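Local coordinates for kinetochore protein Mis16 (Schizosaccharomyces japonicus, PDB 4XYH), which binds histone H4 and the CENP-A-specific chaperone Scm3, and so probably helps deliver CENP-A to centromeric chromatin, at residues 41-46 with 407-412; 254-259 with 281-286; 304-309 with 326-331. All coordinates share one frame; numbering follows the deposited sequence.

The three contacts lie on a WD40 beta-propeller. Contact 1 joins strand 41-48 to strand 406-412, and contacts 2 and 3 both fall within the long span of sequence between its segments. Contact 2 comes first, then contact 3. Their centres are about 10 Å apart, and they share the sheet of strands 284-289, 296-301, 306-310 and 319-321. Asn285 of contact 2 probably donates to Val328 O and Glu327 OE1 of contact 3. Contact 1 is about 31 Å from contact 2 and about 23 Å from contact 3, between centres. It pairs a strand from near the N-terminus with one from near the C-terminus within one sheet, and so closes the ring. Contacts 2 and 3 hold successive sheets together.

Contact 1: 41-46 with 407-412; sequences YDLVIT and LQIWSP
Tyr41 meets Trp410 where strand 41-48 pairs antiparallel with strand 406-412. The in-plane edge of the Tyr41 ring carries the touch: CE2 lies 3.9 Å from Trp410 CE3. The Trp410 indole stacks on His378. The Tyr41 hydroxyl bonds to His378 and Trp33. An alanine in place of Tyr41 would probably open a gap beside Trp410 and leave His378 and Trp33 without their hydroxyl partner.

The face with Leu43, Ile45, Ile409 and Ser411 is largely apolar and well packed. Ile45 CB sits 4.0 Å from Ile409 CB, and Leu43 CB is 3.9 Å from Ser411 CB. Leu96 of strand 87-97 touches Leu43, Ile45 and Ile409 there. Between the strands, Ile45 and Ile409 form a hydrogen-bonded pair: Ile45 N to Ile409 O is 2.7 Å, and Ile409 N to Ile45 O is 2.9 Å. The backbone stays tied at Ser411 too. Asp42 N donates to Ser411 O at 2.9 Å, and Ser411 N bonds to Leu43 O. Asp42 and Leu43 thus both face Ser411, a classic beta bulge.

The exposed side chains of Thr46 and Asp42 are looser. Thr46 OG1 lies beside the extended Gln408 side chain, 3.7 Å from Gln408 CG. The amide of Gln408 turns to His378 and Gly380. A water donates to both Asp42 OD2 and Ser411 OG. OD2 also accepts from Lys414 N, and Ser411 OG also bonds to Trp396 O. Strand 41-48 adds the fourth, outermost strand to 385-390, 398-402 and 406-412. This is the "velcro" closure of WD40 propellers, in which an N-terminal strand completes the last blade.

Contact 2: 254-259 with 281-286; sequences VSDDCT and EQPVNG
Val254 and Val284 cross at about a right angle. Val284 has CG1 anti to its backbone N (chi1 -168°), which sets that methyl 3.5 Å from Val254 CB. Its other methyl, CG2, turns to the backbone of Cys258, 3.8 Å from Cys258 O. Val254 places CG2 in the crowded position between its backbone N and carbonyl carbon (chi1 -62°). From there CG2 reaches the backbone at Val284 O and Gly286 C. Thr299 touches both valines.

The Cys258 sulfur rests against the backbone of 281-283, with SG 3.5 Å from Gln282 C. Asp256 crosses Pro283, with OD1 3.3 Å from Pro283 CB. The same oxygen accepts from Asn239 ND2 and, at 2.7 Å, from a water that is also near Asn285 OD1. The other end of that amide, Asn285 ND2, bonds to Val328 O.

One direct hydrogen bond joins the segments: Val284 N to Ser255 O, 3.1 Å. The donor stands above the carbonyl plane. Cys258 N reaches the same oxygen from the opposite face, closing a type I turn from Ser255 to Cys258. Ser255 OG takes Asp257 N in an ST turn. Asp257 OD1 takes both N and OG1 of Thr259, the first an Asx turn. A hairpin turn braced by ST and Asx turns, set against the start of the next sheet's first strand, joins adjacent blades of the WD40 propeller.

Contact 3: 304-309 with 326-331; sequences HTVALW and DEVYNV
His304 lays one ring face over the backbone of Asp326. Asp326 CA sits 3.5 Å above the plane of the His304 ring, over its centre. His304 CD2 comes 3.3 Å from Asp326 C. The ring reaches this place with CG anti to its own carbonyl carbon (chi1 -50°), beside the backbone N. The backbone of His304 also takes part: its CA makes a CH...O contact of 3.2 Å to Asp326 O, with an angle of 147° at the hydrogen.

The apolar contacts centre on Val328, which points toward 304-309. Its two methyls do different work. CG1 is anti to the backbone N (chi1 -171°) and meets Val306 CG2 at 3.8 Å, the two side chains crossing at about a right angle. CG2 presses on the backbone of His304, 3.5 Å from His304 C. Thr343 of strand 340-345 touches both valines, and Ala300 of strand 296-301 touches Val328. The valines therefore belong to packing that continues into both sheets that the segments belong to.

No hydrogen bond crosses between the two segments. Asp326 OD1 accepts from Glu327 N at 2.9 Å, on the anti side of the carboxylate, which helps fix the carboxylate's rotation. Glu327 O takes Ser345 OG, while Thr305 OG1 bonds to Asp303. The same two sheets are bridged by Asn285 ND2, which bonds to Val328 O and Glu327 OE1.

His304 NE2 stands 4.0 Å from Asp326 OD1. The carboxylate would probably favour a protonated imidazole, although no salt bridge forms. The chemistry implies that 304-309 and 326-331 themselves meet through shape and van der Waals contact, with a possible modest electrostatic pull at the partly exposed His304, while Asn285 supplies polar bonds between their sheets.

Contact 1: 41-46 with 407-412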
loop_
_atom_site.group_PDB
_atom_site.type_symbol
_atom_site.label_atom_id
_atom_site.label_comp_id
_atom_site.label_asym_id
_atom_site.label_seq_id
_atom_site.Cartn_x
_atom_site.Cartn_y
_atom_site.Cartn_z
ATOM N N TYR A 41 -11.885 -18.367 -7.583
ATOM C CA TYR A 41 -10.718 -18.374 -6.710
ATOM C C TYR A 41 -10.121 -19.753 -6.527
ATOM O O TYR A 41 -10.841 -20.746 -6.508
ATOM C CB TYR A 41 -11.074 -17.796 -5.324
ATOM C CG TYR A 41 -11.581 -16.367 -5.353
ATOM C CD1 TYR A 41 -12.923 -16.090 -5.570
ATOM C CD2 TYR A 41 -10.715 -15.293 -5.164
ATOM C CE1 TYR A 41 -13.391 -14.790 -5.604
ATOM C CE2 TYR A 41 -11.178 -13.979 -5.190
ATOM C CZ TYR A 41 -12.520 -13.736 -5.410
ATOM O OH TYR A 41 -13.004 -12.443 -5.442
ATOM N N ASP A 42 -8.803 -19.805 -6.369
ATOM C CA ASP A 42 -8.137 -21.001 -5.858
ATOM C C ASP A 42 -7.994 -20.972 -4.338
ATOM O O ASP A 42 -7.801 -22.007 -3.713
ATOM C CB ASP A 42 -6.762 -21.160 -6.494
ATOM C CG ASP A 42 -6.840 -21.687 -7.908
ATOM O OD1 ASP A 42 -7.862 -22.338 -8.229
ATOM O OD2 ASP A 42 -5.897 -21.440 -8.693
ATOM N N LEU A 43 -8.094 -19.782 -3.752
ATOM C CA LEU A 43 -7.903 -19.604 -2.319
ATOM C C LEU A 43 -8.630 -18.359 -1.808
ATOM O O LEU A 43 -8.449 -17.267 -2.346
ATOM C CB LEU A 43 -6.410 -19.494 -1.988
ATOM C CG LEU A 43 -6.094 -19.083 -0.542
ATOM C CD1 LEU A 43 -6.384 -20.223 0.423
ATOM C CD2 LEU A 43 -4.668 -18.611 -0.399
ATOM N N VAL A 44 -9.470 -18.524 -0.791
ATOM C CA VAL A 44 -10.018 -17.377 -0.067
ATOM C C VAL A 44 -9.980 -17.603 1.431
ATOM O O VAL A 44 -10.573 -18.540 1.934
ATOM C CB VAL A 44 -11.468 -17.059 -0.436
ATOM C CG1 VAL A 44 -11.949 -15.905 0.418
ATOM C CG2 VAL A 44 -11.583 -16.699 -1.893
ATOM N N ILE A 45 -9.264 -16.731 2.126
ATOM C CA ILE A 45 -9.221 -16.708 3.583
ATOM C C ILE A 45 -9.788 -15.386 4.073
ATOM O O ILE A 45 -9.385 -14.324 3.593
ATOM C CB ILE A 45 -7.803 -16.861 4.098
ATOM C CG1 ILE A 45 -7.227 -18.197 3.644
ATOM C CG2 ILE A 45 -7.780 -16.717 5.604
ATOM C CD1 ILE A 45 -5.742 -18.331 3.898
ATOM N N THR A 46 -10.735 -15.445 5.007
ATOM C CA THR A 46 -11.347 -14.229 5.539
ATOM C C THR A 46 -11.125 -14.144 7.032
ATOM O O THR A 46 -11.382 -15.092 7.755
ATOM C CB THR A 46 -12.859 -14.158 5.261
ATOM O OG1 THR A 46 -13.086 -14.139 3.847
ATOM C CG2 THR A 46 -13.434 -12.899 5.846
ATOM N N LEU A 407 -9.867 -8.583 6.944
ATOM C CA LEU A 407 -8.688 -8.911 6.159
ATOM C C LEU A 407 -8.998 -10.101 5.244
ATOM O O LEU A 407 -9.514 -11.115 5.692
ATOM C CB LEU A 407 -7.493 -9.237 7.058
ATOM C CG LEU A 407 -6.310 -9.900 6.338
ATOM C CD1 LEU A 407 -5.705 -8.961 5.310
ATOM C CD2 LEU A 407 -5.238 -10.374 7.321
ATOM N N GLN A 408 -8.694 -9.971 3.961
ATOM C CA GLN A 408 -8.890 -11.092 3.053
ATOM C C GLN A 408 -7.595 -11.456 2.353
ATOM O O GLN A 408 -6.852 -10.586 1.890
ATOM C CB GLN A 408 -9.977 -10.785 2.019
ATOM C CG GLN A 408 -11.336 -11.260 2.429
ATOM C CD GLN A 408 -12.453 -10.723 1.552
ATOM O OE1 GLN A 408 -12.211 -10.098 0.507
ATOM N NE2 GLN A 408 -13.693 -10.954 1.983
ATOM N N ILE A 409 -7.339 -12.758 2.303
ATOM C CA ILE A 409 -6.209 -13.326 1.604
ATOM C C ILE A 409 -6.755 -14.222 0.501
ATOM O O ILE A 409 -7.421 -15.216 0.772
ATOM C CB ILE A 409 -5.298 -14.107 2.562
ATOM C CG1 ILE A 409 -4.757 -13.151 3.627
ATOM C CG2 ILE A 409 -4.146 -14.780 1.804
ATOM C CD1 ILE A 409 -3.845 -13.801 4.641
ATOM N N TRP A 410 -6.490 -13.859 -0.747
ATOM C CA TRP A 410 -7.127 -14.543 -1.856
ATOM C C TRP A 410 -6.214 -14.755 -3.057
ATOM O O TRP A 410 -5.212 -14.061 -3.240
ATOM C CB TRP A 410 -8.373 -13.776 -2.303
ATOM C CG TRP A 410 -8.149 -12.313 -2.474
ATOM C CD1 TRP A 410 -8.111 -11.364 -1.482
ATOM C CD2 TRP A 410 -7.938 -11.617 -3.702
ATOM N NE1 TRP A 410 -7.893 -10.118 -2.026
ATOM C CE2 TRP A 410 -7.783 -10.246 -3.386
ATOM C CE3 TRP A 410 -7.865 -12.012 -5.043
ATOM C CZ2 TRP A 410 -7.557 -9.274 -4.364
ATOM C CZ3 TRP A 410 -7.641 -11.041 -6.009
ATOM C CH2 TRP A 410 -7.488 -9.691 -5.662
ATOM N N SER A 411 -6.585 -15.731 -3.873
ATOM C CA SER A 411 -5.865 -16.046 -5.089
ATOM C C SER A 411 -6.856 -16.288 -6.208
ATOM O O SER A 411 -7.684 -17.193 -6.104
ATOM C CB SER A 411 -4.997 -17.274 -4.889
ATOM O OG SER A 411 -4.314 -17.567 -6.091
ATOM N N PRO A 412 -6.813 -15.465 -7.267
ATOM C CA PRO A 412 -7.756 -15.743 -8.358
ATOM C C PRO A 412 -7.436 -17.075 -9.028
ATOM O O PRO A 412 -6.290 -17.532 -9.012
ATOM C CB PRO A 412 -7.561 -14.572 -9.315
ATOM C CG PRO A 412 -6.252 -13.961 -8.926
ATOM C CD PRO A 412 -6.040 -14.234 -7.486
HETATM O O HOH W 1 -3.994 -19.300 -8.282
#

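Contact 2: 254-259 with 281-286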
loop_
_atom_site.group_PDB
_atom_site.type_symbol
_atom_site.label_atom_id
_atom_site.label_comp_id
_atom_site.label_asym_id
_atom_site.label_seq_id
_atom_site.Cartn_x
_atom_site.Cartn_y
_atom_site.Cartn_z
ATOM N N VAL A 254 2.795 11.936 -4.919
ATOM C CA VAL A 254 1.530 12.388 -5.455
ATOM C C VAL A 254 0.717 12.996 -4.313
ATOM O O VAL A 254 0.947 12.679 -3.130
ATOM C CB VAL A 254 0.735 11.242 -6.130
ATOM C CG1 VAL A 254 1.508 10.677 -7.309
ATOM C CG2 VAL A 254 0.415 10.140 -5.137
ATOM N N SER A 255 -0.236 13.859 -4.669
ATOM C CA SER A 255 -0.884 14.751 -3.704
ATOM C C SER A 255 -2.341 15.064 -4.067
ATOM O O SER A 255 -2.744 14.941 -5.224
ATOM C CB SER A 255 -0.074 16.061 -3.605
ATOM O OG SER A 255 -0.768 17.104 -2.940
ATOM N N ASP A 256 -3.116 15.495 -3.075
ATOM C CA ASP A 256 -4.430 16.085 -3.313
ATOM C C ASP A 256 -4.355 17.305 -4.263
ATOM O O ASP A 256 -5.362 17.697 -4.863
ATOM C CB ASP A 256 -5.081 16.501 -1.986
ATOM C CG ASP A 256 -6.027 15.427 -1.414
ATOM O OD1 ASP A 256 -5.925 14.245 -1.805
ATOM O OD2 ASP A 256 -6.874 15.767 -0.553
ATOM N N ASP A 257 -3.170 17.888 -4.424
ATOM C CA ASP A 257 -3.033 19.063 -5.278
ATOM C C ASP A 257 -2.969 18.692 -6.760
ATOM O O ASP A 257 -2.681 19.554 -7.609
ATOM C CB ASP A 257 -1.804 19.897 -4.863
ATOM C CG ASP A 257 -0.462 19.269 -5.262
ATOM O OD1 ASP A 257 -0.410 18.277 -6.036
ATOM O OD2 ASP A 257 0.572 19.804 -4.787
ATOM N N CYS A 258 -3.203 17.404 -7.041
ATOM C CA CYS A 258 -3.292 16.834 -8.403
ATOM C C CYS A 258 -1.970 16.597 -9.120
ATOM O O CYS A 258 -1.986 16.161 -10.266
ATOM C CB CYS A 258 -4.173 17.714 -9.308
ATOM S SG CYS A 258 -5.814 17.922 -8.650
ATOM N N THR A 259 -0.834 16.871 -8.477
ATOM C CA THR A 259 0.442 16.703 -9.185
ATOM C C THR A 259 1.160 15.378 -8.918
ATOM O O THR A 259 0.955 14.718 -7.887
ATOM C CB THR A 259 1.431 17.836 -8.861
ATOM O OG1 THR A 259 1.822 17.776 -7.479
ATOM C CG2 THR A 259 0.806 19.194 -9.173
ATOM N N GLU A 281 -7.167 15.634 -12.932
ATOM C CA GLU A 281 -7.899 16.856 -12.616
ATOM C C GLU A 281 -8.346 16.836 -11.157
ATOM O O GLU A 281 -8.788 17.855 -10.629
ATOM C CB GLU A 281 -9.115 17.040 -13.534
ATOM C CG GLU A 281 -8.768 17.268 -15.000
ATOM C CD GLU A 281 -7.802 18.418 -15.206
ATOM O OE1 GLU A 281 -8.011 19.490 -14.588
ATOM O OE2 GLU A 281 -6.821 18.246 -15.976
ATOM N N GLN A 282 -8.221 15.670 -10.520
ATOM C CA GLN A 282 -8.674 15.468 -9.151
ATOM C C GLN A 282 -7.534 14.857 -8.335
ATOM O O GLN A 282 -6.550 14.413 -8.913
ATOM C CB GLN A 282 -9.915 14.569 -9.127
ATOM C CG GLN A 282 -11.079 15.081 -9.980
ATOM C CD GLN A 282 -12.346 14.271 -9.767
ATOM O OE1 GLN A 282 -12.638 13.837 -8.650
ATOM N NE2 GLN A 282 -13.099 14.052 -10.840
ATOM N N PRO A 283 -7.647 14.856 -6.990
ATOM C CA PRO A 283 -6.606 14.293 -6.119
ATOM C C PRO A 283 -6.006 12.960 -6.576
ATOM O O PRO A 283 -6.706 12.058 -7.051
ATOM C CB PRO A 283 -7.346 14.129 -4.794
ATOM C CG PRO A 283 -8.211 15.348 -4.765
ATOM C CD PRO A 283 -8.681 15.545 -6.191
ATOM N N VAL A 284 -4.689 12.866 -6.450
ATOM C CA VAL A 284 -3.979 11.637 -6.768
ATOM C C VAL A 284 -3.638 10.898 -5.481
ATOM O O VAL A 284 -2.903 11.429 -4.645
ATOM C CB VAL A 284 -2.698 11.920 -7.561
ATOM C CG1 VAL A 284 -2.138 10.625 -8.116
ATOM C CG2 VAL A 284 -2.999 12.892 -8.696
ATOM N N ASN A 285 -4.173 9.683 -5.336
ATOM C CA ASN A 285 -4.105 8.939 -4.074
ATOM C C ASN A 285 -2.953 7.962 -3.935
ATOM O O ASN A 285 -2.520 7.687 -2.821
ATOM C CB ASN A 285 -5.413 8.175 -3.845
ATOM C CG ASN A 285 -6.593 9.103 -3.660
ATOM O OD1 ASN A 285 -6.456 10.171 -3.065
ATOM N ND2 ASN A 285 -7.746 8.719 -4.189
ATOM N N GLY A 286 -2.475 7.412 -5.045
ATOM C CA GLY A 286 -1.400 6.436 -4.977
ATOM C C GLY A 286 -0.482 6.508 -6.178
ATOM O O GLY A 286 -0.860 7.018 -7.246
HETATM O O HOH W 2 -7.831 12.314 -1.460
#

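Contact 3: 304-309 with 326-331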
loop_
_atom_site.group_PDB
_atom_site.type_symbol
_atom_site.label_atom_id
_atom_site.label_comp_id
_atom_site.label_asym_id
_atom_site.label_seq_id
_atom_site.Cartn_x
_atom_site.Cartn_y
_atom_site.Cartn_z
ATOM N N HIS A 304 -11.649 8.288 -10.357
ATOM C CA HIS A 304 -12.028 6.890 -10.641
ATOM C C HIS A 304 -11.076 6.178 -11.616
ATOM O O HIS A 304 -11.350 5.061 -12.037
ATOM C CB HIS A 304 -13.469 6.787 -11.197
ATOM C CG HIS A 304 -14.500 7.530 -10.398
ATOM N ND1 HIS A 304 -15.849 7.464 -10.690
ATOM C CD2 HIS A 304 -14.390 8.355 -9.328
ATOM C CE1 HIS A 304 -16.520 8.210 -9.831
ATOM N NE2 HIS A 304 -15.660 8.764 -8.996
ATOM N N THR A 305 -9.955 6.792 -11.972
ATOM C CA THR A 305 -9.103 6.145 -12.952
ATOM C C THR A 305 -7.710 5.862 -12.437
ATOM O O THR A 305 -7.268 6.428 -11.436
ATOM C CB THR A 305 -8.973 6.990 -14.247
ATOM O OG1 THR A 305 -8.235 8.189 -13.970
ATOM C CG2 THR A 305 -10.344 7.352 -14.788
ATOM N N VAL A 306 -7.026 4.974 -13.150
ATOM C CA VAL A 306 -5.602 4.792 -12.990
ATOM C C VAL A 306 -4.912 5.211 -14.280
ATOM O O VAL A 306 -5.274 4.746 -15.354
ATOM C CB VAL A 306 -5.247 3.332 -12.648
ATOM C CG1 VAL A 306 -3.740 3.104 -12.781
ATOM C CG2 VAL A 306 -5.708 3.014 -11.261
ATOM N N ALA A 307 -3.934 6.103 -14.178
ATOM C CA ALA A 307 -3.186 6.536 -15.350
ATOM C C ALA A 307 -1.797 5.909 -15.351
ATOM O O ALA A 307 -1.162 5.798 -14.298
ATOM C CB ALA A 307 -3.091 8.054 -15.401
ATOM N N LEU A 308 -1.337 5.487 -16.527
ATOM C CA LEU A 308 0.012 4.921 -16.678
ATOM C C LEU A 308 0.941 5.960 -17.294
ATOM O O LEU A 308 0.517 6.729 -18.149
ATOM C CB LEU A 308 -0.026 3.651 -17.539
ATOM C CG LEU A 308 -0.962 2.586 -16.954
ATOM C CD1 LEU A 308 -1.214 1.464 -17.948
ATOM C CD2 LEU A 308 -0.372 2.030 -15.676
ATOM N N TRP A 309 2.203 5.982 -16.860
ATOM C CA TRP A 309 3.139 7.006 -17.297
ATOM C C TRP A 309 4.518 6.431 -17.575
ATOM O O TRP A 309 4.949 5.457 -16.946
ATOM C CB TRP A 309 3.295 8.113 -16.244
ATOM C CG TRP A 309 2.045 8.689 -15.727
ATOM C CD1 TRP A 309 1.278 8.200 -14.705
ATOM C CD2 TRP A 309 1.407 9.893 -16.170
ATOM N NE1 TRP A 309 0.201 9.024 -14.489
ATOM C CE2 TRP A 309 0.253 10.066 -15.379
ATOM C CE3 TRP A 309 1.705 10.842 -17.152
ATOM C CZ2 TRP A 309 -0.615 11.144 -15.550
ATOM C CZ3 TRP A 309 0.839 11.913 -17.325
ATOM C CH2 TRP A 309 -0.304 12.057 -16.526
ATOM N N ASP A 326 -15.590 4.652 -8.327
ATOM C CA ASP A 326 -15.367 5.655 -7.291
ATOM C C ASP A 326 -13.859 5.922 -7.206
ATOM O O ASP A 326 -13.088 5.378 -8.013
ATOM C CB ASP A 326 -15.921 5.162 -5.961
ATOM C CG ASP A 326 -16.519 6.271 -5.117
ATOM O OD1 ASP A 326 -16.070 7.433 -5.214
ATOM O OD2 ASP A 326 -17.444 5.967 -4.339
ATOM N N GLU A 327 -13.444 6.750 -6.247
ATOM C CA GLU A 327 -12.031 7.036 -6.033
ATOM C C GLU A 327 -11.182 5.778 -6.024
ATOM O O GLU A 327 -11.508 4.790 -5.347
ATOM C CB GLU A 327 -11.808 7.766 -4.711
ATOM C CG GLU A 327 -12.413 9.138 -4.640
ATOM C CD GLU A 327 -11.823 9.976 -3.513
ATOM O OE1 GLU A 327 -10.578 9.935 -3.305
ATOM O OE2 GLU A 327 -12.616 10.680 -2.846
ATOM N N VAL A 328 -10.090 5.820 -6.776
ATOM C CA VAL A 328 -9.097 4.767 -6.690
ATOM C C VAL A 328 -8.041 5.195 -5.684
ATOM O O VAL A 328 -7.569 6.341 -5.705
ATOM C CB VAL A 328 -8.465 4.468 -8.046
ATOM C CG1 VAL A 328 -7.585 3.201 -7.955
ATOM C CG2 VAL A 328 -9.563 4.288 -9.089
ATOM N N TYR A 329 -7.688 4.268 -4.800
ATOM C CA TYR A 329 -6.788 4.551 -3.692
ATOM C C TYR A 329 -5.432 3.844 -3.843
ATOM O O TYR A 329 -4.401 4.481 -3.972
ATOM C CB TYR A 329 -7.460 4.147 -2.379
ATOM C CG TYR A 329 -6.730 4.593 -1.129
ATOM C CD1 TYR A 329 -6.532 5.947 -0.863
ATOM C CD2 TYR A 329 -6.263 3.660 -0.190
ATOM C CE1 TYR A 329 -5.867 6.362 0.294
ATOM C CE2 TYR A 329 -5.597 4.068 0.981
ATOM C CZ TYR A 329 -5.402 5.421 1.218
ATOM O OH TYR A 329 -4.742 5.851 2.364
ATOM N N ASN A 330 -5.439 2.523 -3.831
ATOM C CA ASN A 330 -4.200 1.771 -3.858
ATOM C C ASN A 330 -3.834 1.366 -5.283
ATOM O O ASN A 330 -4.704 1.129 -6.115
ATOM C CB ASN A 330 -4.305 0.523 -2.961
ATOM C CG ASN A 330 -4.652 0.862 -1.512
ATOM O OD1 ASN A 330 -5.607 0.320 -0.932
ATOM N ND2 ASN A 330 -3.874 1.765 -0.918
ATOM N N VAL A 331 -2.540 1.284 -5.552
ATOM C CA VAL A 331 -2.067 0.765 -6.816
ATOM C C VAL A 331 -0.775 0.008 -6.527
ATOM O O VAL A 331 0.115 0.540 -5.886
ATOM C CB VAL A 331 -1.867 1.896 -7.863
ATOM C CG1 VAL A 331 -0.970 3.032 -7.325
ATOM C CG2 VAL A 331 -1.338 1.337 -9.150
#